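Local structure of superoxide reductase (Giardia intestinalis, 4D7P) at residues I51-N61 / A80-K91. The protein probably reduces superoxide to hydrogen peroxide at a mononuclear non-haem iron centre. Sequence-based numbering, arbitrary orientation.
Sequences IRLFGITKEGN and ASFRVCDLEKYK
The Phe82 ring carries Leu53 CB over one face, 3.6 Å from the ring centroid and almost on the ring normal, a CH-pi contact; at its edge, near the plane, lies Ile51 O. The Tyr90 ring takes Lys89 CB over one face, toward the rim, and Ile56 O and Cys85 O at its edge; its CD1 lies 3.4 Å from Gly55 C, an oblique approach for which glycine leaves room. Leu53 has CG anti to the backbone N (chi1 -174°), and Leu53 CD2 runs back along the ring to Phe82 CB at 3.6 Å and then Val84 CG2. Ile51 CG2 meets Ala80 CB at 3.9 Å. The axes of 51-57 and 80-83 approach to 8.3 Å at 24°, a spacing bridged mainly by side chains between the two sheets of the sandwich. From Tyr90 the chain enters the sheet of 51-57, pairing antiparallel with Thr57: Lys91 N donates to Ile56 O at 2.9 Å, and Lys58 N to Lys89 O almost straight (178°). Beyond CG both lysine chains are extended, and Lys58 NZ donates to Glu88 O (2.7 Å) and Lys91 NZ to Asn61 OD1 (2.8 Å). Chemically the contact thus changes from apolar packing to backbone pairing, with two lysine ammonium groups bound to neutral oxygens where the exposed 58-61 loop meets 87-91.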
loop_
_atom_site.group_PDB
_atom_site.type_symbol
_atom_site.label_atom_id
_atom_site.label_comp_id
_atom_site.label_asym_id
_atom_site.label_seq_id
_atom_site.Cartn_x
_atom_site.Cartn_y
_atom_site.Cartn_z
ATOM N N ILE A 51 9.337 1.174 1.247
ATOM C CA ILE A 51 10.424 1.596 0.392
ATOM C C ILE A 51 9.734 2.054 -0.875
ATOM O O ILE A 51 9.078 1.253 -1.552
ATOM C CB ILE A 51 11.420 0.465 0.111
ATOM C CG1 ILE A 51 12.166 0.058 1.389
ATOM C CG2 ILE A 51 12.391 0.873 -0.973
ATOM C CD1 ILE A 51 12.948 -1.236 1.230
ATOM N N ARG A 52 9.810 3.348 -1.161
ATOM C CA ARG A 52 9.193 3.887 -2.367
ATOM C C ARG A 52 10.252 4.267 -3.362
ATOM O O ARG A 52 11.325 4.722 -2.967
ATOM C CB ARG A 52 8.334 5.110 -2.042
ATOM C CG ARG A 52 7.119 4.782 -1.229
ATOM C CD ARG A 52 6.721 5.929 -0.343
ATOM N NE ARG A 52 5.779 6.827 -0.992
ATOM C CZ ARG A 52 5.601 8.090 -0.617
ATOM N NH1 ARG A 52 6.322 8.572 0.389
ATOM N NH2 ARG A 52 4.728 8.877 -1.243
ATOM N N LEU A 53 9.939 4.094 -4.645
ATOM C CA LEU A 53 10.817 4.515 -5.725
ATOM C C LEU A 53 10.123 5.571 -6.576
ATOM O O LEU A 53 8.997 5.373 -7.033
ATOM C CB LEU A 53 11.240 3.323 -6.605
ATOM C CG LEU A 53 12.281 3.663 -7.681
ATOM C CD1 LEU A 53 13.573 4.145 -7.027
ATOM C CD2 LEU A 53 12.567 2.479 -8.620
ATOM N N PHE A 54 10.802 6.695 -6.762
ATOM C CA PHE A 54 10.308 7.787 -7.592
ATOM C C PHE A 54 11.188 7.959 -8.821
ATOM O O PHE A 54 12.410 7.827 -8.734
ATOM C CB PHE A 54 10.283 9.112 -6.818
ATOM C CG PHE A 54 9.381 9.113 -5.623
ATOM C CD1 PHE A 54 9.840 8.670 -4.389
ATOM C CD2 PHE A 54 8.088 9.590 -5.720
ATOM C CE1 PHE A 54 9.010 8.672 -3.289
ATOM C CE2 PHE A 54 7.249 9.597 -4.612
ATOM C CZ PHE A 54 7.710 9.134 -3.403
ATOM N N GLY A 55 10.568 8.258 -9.960
ATOM C CA GLY A 55 11.306 8.781 -11.103
ATOM C C GLY A 55 11.119 10.283 -11.296
ATOM O O GLY A 55 9.995 10.781 -11.283
ATOM N N ILE A 56 12.214 11.015 -11.479
ATOM C CA ILE A 56 12.123 12.434 -11.810
ATOM C C ILE A 56 12.080 12.596 -13.328
ATOM O O ILE A 56 13.035 12.239 -14.029
ATOM C CB ILE A 56 13.292 13.235 -11.257
ATOM C CG1 ILE A 56 13.590 12.814 -9.820
ATOM C CG2 ILE A 56 12.989 14.716 -11.324
ATOM C CD1 ILE A 56 12.431 12.938 -8.905
ATOM N N THR A 57 10.972 13.131 -13.834
ATOM C CA THR A 57 10.746 13.190 -15.273
ATOM C C THR A 57 11.567 14.282 -15.951
ATOM O O THR A 57 11.769 15.361 -15.390
ATOM C CB THR A 57 9.263 13.432 -15.595
ATOM O OG1 THR A 57 8.908 14.772 -15.226
ATOM C CG2 THR A 57 8.388 12.446 -14.833
ATOM N N LYS A 58 12.035 13.991 -17.161
ATOM C CA LYS A 58 12.663 14.999 -18.010
ATOM C C LYS A 58 11.622 16.030 -18.438
ATOM O O LYS A 58 11.750 17.224 -18.152
ATOM C CB LYS A 58 13.305 14.345 -19.234
ATOM C CG LYS A 58 14.588 13.586 -18.924
ATOM C CD LYS A 58 14.923 12.578 -20.013
ATOM C CE LYS A 58 16.396 12.209 -19.977
ATOM N NZ LYS A 58 16.687 10.965 -20.737
ATOM N N GLU A 59 10.587 15.548 -19.123
ATOM C CA GLU A 59 9.477 16.386 -19.560
ATOM C C GLU A 59 8.623 16.801 -18.365
ATOM O O GLU A 59 7.636 16.140 -18.044
ATOM C CB GLU A 59 8.627 15.641 -20.604
ATOM C CG GLU A 59 7.461 16.437 -21.199
ATOM C CD GLU A 59 6.655 15.634 -22.217
ATOM O OE1 GLU A 59 6.145 14.549 -21.860
ATOM O OE2 GLU A 59 6.531 16.092 -23.375
ATOM N N GLY A 60 9.019 17.871 -17.684
ATOM C CA GLY A 60 8.180 18.431 -16.642
ATOM C C GLY A 60 8.764 18.529 -15.247
ATOM O O GLY A 60 8.167 19.157 -14.375
ATOM N N ASN A 61 9.923 17.916 -15.032
ATOM C CA ASN A 61 10.550 17.891 -13.709
ATOM C C ASN A 61 9.620 17.383 -12.605
ATOM O O ASN A 61 9.631 17.882 -11.475
ATOM C CB ASN A 61 11.062 19.276 -13.330
ATOM C CG ASN A 61 11.996 19.232 -12.150
ATOM O OD1 ASN A 61 12.903 18.403 -12.099
ATOM N ND2 ASN A 61 11.754 20.092 -11.169
ATOM N N ALA A 80 13.669 -4.227 -1.616
ATOM C CA ALA A 80 12.648 -4.087 -2.638
ATOM C C ALA A 80 13.257 -4.187 -4.025
ATOM O O ALA A 80 14.468 -4.035 -4.194
ATOM C CB ALA A 80 11.895 -2.737 -2.479
ATOM N N SER A 81 12.423 -4.455 -5.026
ATOM C CA SER A 81 12.873 -4.210 -6.387
ATOM C C SER A 81 11.756 -3.675 -7.274
ATOM O O SER A 81 10.571 -3.907 -7.035
ATOM C CB SER A 81 13.500 -5.472 -6.999
ATOM O OG SER A 81 12.672 -6.609 -6.871
ATOM N N PHE A 82 12.173 -2.919 -8.279
ATOM C CA PHE A 82 11.278 -2.312 -9.242
ATOM C C PHE A 82 11.824 -2.556 -10.616
ATOM O O PHE A 82 12.992 -2.910 -10.782
ATOM C CB PHE A 82 11.155 -0.820 -9.000
ATOM C CG PHE A 82 10.630 -0.476 -7.645
ATOM C CD1 PHE A 82 11.451 -0.533 -6.534
ATOM C CD2 PHE A 82 9.306 -0.098 -7.477
ATOM C CE1 PHE A 82 10.968 -0.211 -5.278
ATOM C CE2 PHE A 82 8.823 0.226 -6.230
ATOM C CZ PHE A 82 9.659 0.165 -5.126
ATOM N N ARG A 83 10.984 -2.367 -11.616
ATOM C CA ARG A 83 11.487 -2.398 -12.971
ATOM C C ARG A 83 10.847 -1.230 -13.683
ATOM O O ARG A 83 9.649 -1.222 -13.933
ATOM C CB ARG A 83 11.176 -3.726 -13.642
ATOM C CG ARG A 83 11.940 -3.945 -14.931
ATOM C CD ARG A 83 11.915 -5.399 -15.338
ATOM N NE ARG A 83 13.262 -5.934 -15.442
ATOM C CZ ARG A 83 13.692 -7.025 -14.824
ATOM N NH1 ARG A 83 12.877 -7.721 -14.051
ATOM N NH2 ARG A 83 14.946 -7.421 -14.986
ATOM N N VAL A 84 11.656 -0.227 -13.981
ATOM C CA VAL A 84 11.129 1.043 -14.425
ATOM C C VAL A 84 10.704 1.030 -15.885
ATOM O O VAL A 84 11.508 0.803 -16.779
ATOM C CB VAL A 84 12.158 2.164 -14.207
ATOM C CG1 VAL A 84 11.611 3.487 -14.725
ATOM C CG2 VAL A 84 12.504 2.265 -12.730
ATOM N N CYS A 85 9.425 1.286 -16.122
ATOM C CA CYS A 85 8.933 1.440 -17.486
ATOM C C CYS A 85 9.546 2.651 -18.146
ATOM O O CYS A 85 9.659 3.695 -17.510
ATOM C CB CYS A 85 7.414 1.579 -17.499
ATOM S SG CYS A 85 6.554 0.107 -16.990
ATOM N N ASP A 86 9.937 2.517 -19.413
ATOM C CA ASP A 86 10.401 3.668 -20.175
ATOM C C ASP A 86 11.441 4.484 -19.394
ATOM O O ASP A 86 11.224 5.671 -19.147
ATOM C CB ASP A 86 9.215 4.566 -20.539
ATOM C CG ASP A 86 8.128 3.829 -21.308
ATOM O OD1 ASP A 86 8.465 3.039 -22.216
ATOM O OD2 ASP A 86 6.933 4.039 -21.005
ATOM N N LEU A 87 12.542 3.849 -18.982
ATOM C CA LEU A 87 13.525 4.496 -18.099
ATOM C C LEU A 87 14.109 5.773 -18.698
ATOM O O LEU A 87 14.460 6.713 -17.971
ATOM C CB LEU A 87 14.666 3.531 -17.758
ATOM C CG LEU A 87 15.763 4.051 -16.810
ATOM C CD1 LEU A 87 15.220 4.297 -15.416
ATOM C CD2 LEU A 87 16.967 3.104 -16.743
ATOM N N GLU A 88 14.200 5.811 -20.026
ATOM C CA GLU A 88 14.809 6.942 -20.713
ATOM C C GLU A 88 14.010 8.220 -20.462
ATOM O O GLU A 88 14.494 9.327 -20.692
ATOM C CB GLU A 88 14.929 6.661 -22.219
ATOM C CG GLU A 88 13.599 6.520 -22.961
ATOM C CD GLU A 88 12.999 5.121 -22.867
ATOM O OE1 GLU A 88 13.658 4.222 -22.294
ATOM O OE2 GLU A 88 11.865 4.928 -23.370
ATOM N N LYS A 89 12.790 8.060 -19.962
ATOM C CA LYS A 89 11.923 9.202 -19.738
ATOM C C LYS A 89 12.319 9.986 -18.489
ATOM O O LYS A 89 11.828 11.093 -18.275
ATOM C CB LYS A 89 10.460 8.748 -19.645
ATOM C CG LYS A 89 9.889 8.223 -20.978
ATOM C CD LYS A 89 8.389 7.936 -20.892
ATOM C CE LYS A 89 7.848 7.367 -22.204
ATOM N NZ LYS A 89 6.360 7.247 -22.197
ATOM N N TYR A 90 13.215 9.426 -17.675
ATOM C CA TYR A 90 13.584 10.059 -16.410
ATOM C C TYR A 90 15.033 10.513 -16.395
ATOM O O TYR A 90 15.876 9.944 -17.088
ATOM C CB TYR A 90 13.339 9.099 -15.231
ATOM C CG TYR A 90 11.938 8.536 -15.193
ATOM C CD1 TYR A 90 10.905 9.221 -14.559
ATOM C CD2 TYR A 90 11.642 7.323 -15.809
ATOM C CE1 TYR A 90 9.619 8.711 -14.531
ATOM C CE2 TYR A 90 10.362 6.802 -15.782
ATOM C CZ TYR A 90 9.354 7.499 -15.141
ATOM O OH TYR A 90 8.081 6.971 -15.118
ATOM N N LYS A 91 15.324 11.523 -15.582
ATOM C CA LYS A 91 16.689 12.019 -15.446
ATOM C C LYS A 91 17.347 11.519 -14.163
ATOM O O LYS A 91 18.565 11.609 -14.000
ATOM C CB LYS A 91 16.709 13.550 -15.493
ATOM C CG LYS A 91 15.817 14.259 -14.490
ATOM C CD LYS A 91 15.584 15.701 -14.939
ATOM C CE LYS A 91 14.700 16.474 -13.971
ATOM N NZ LYS A 91 14.238 17.781 -14.532
#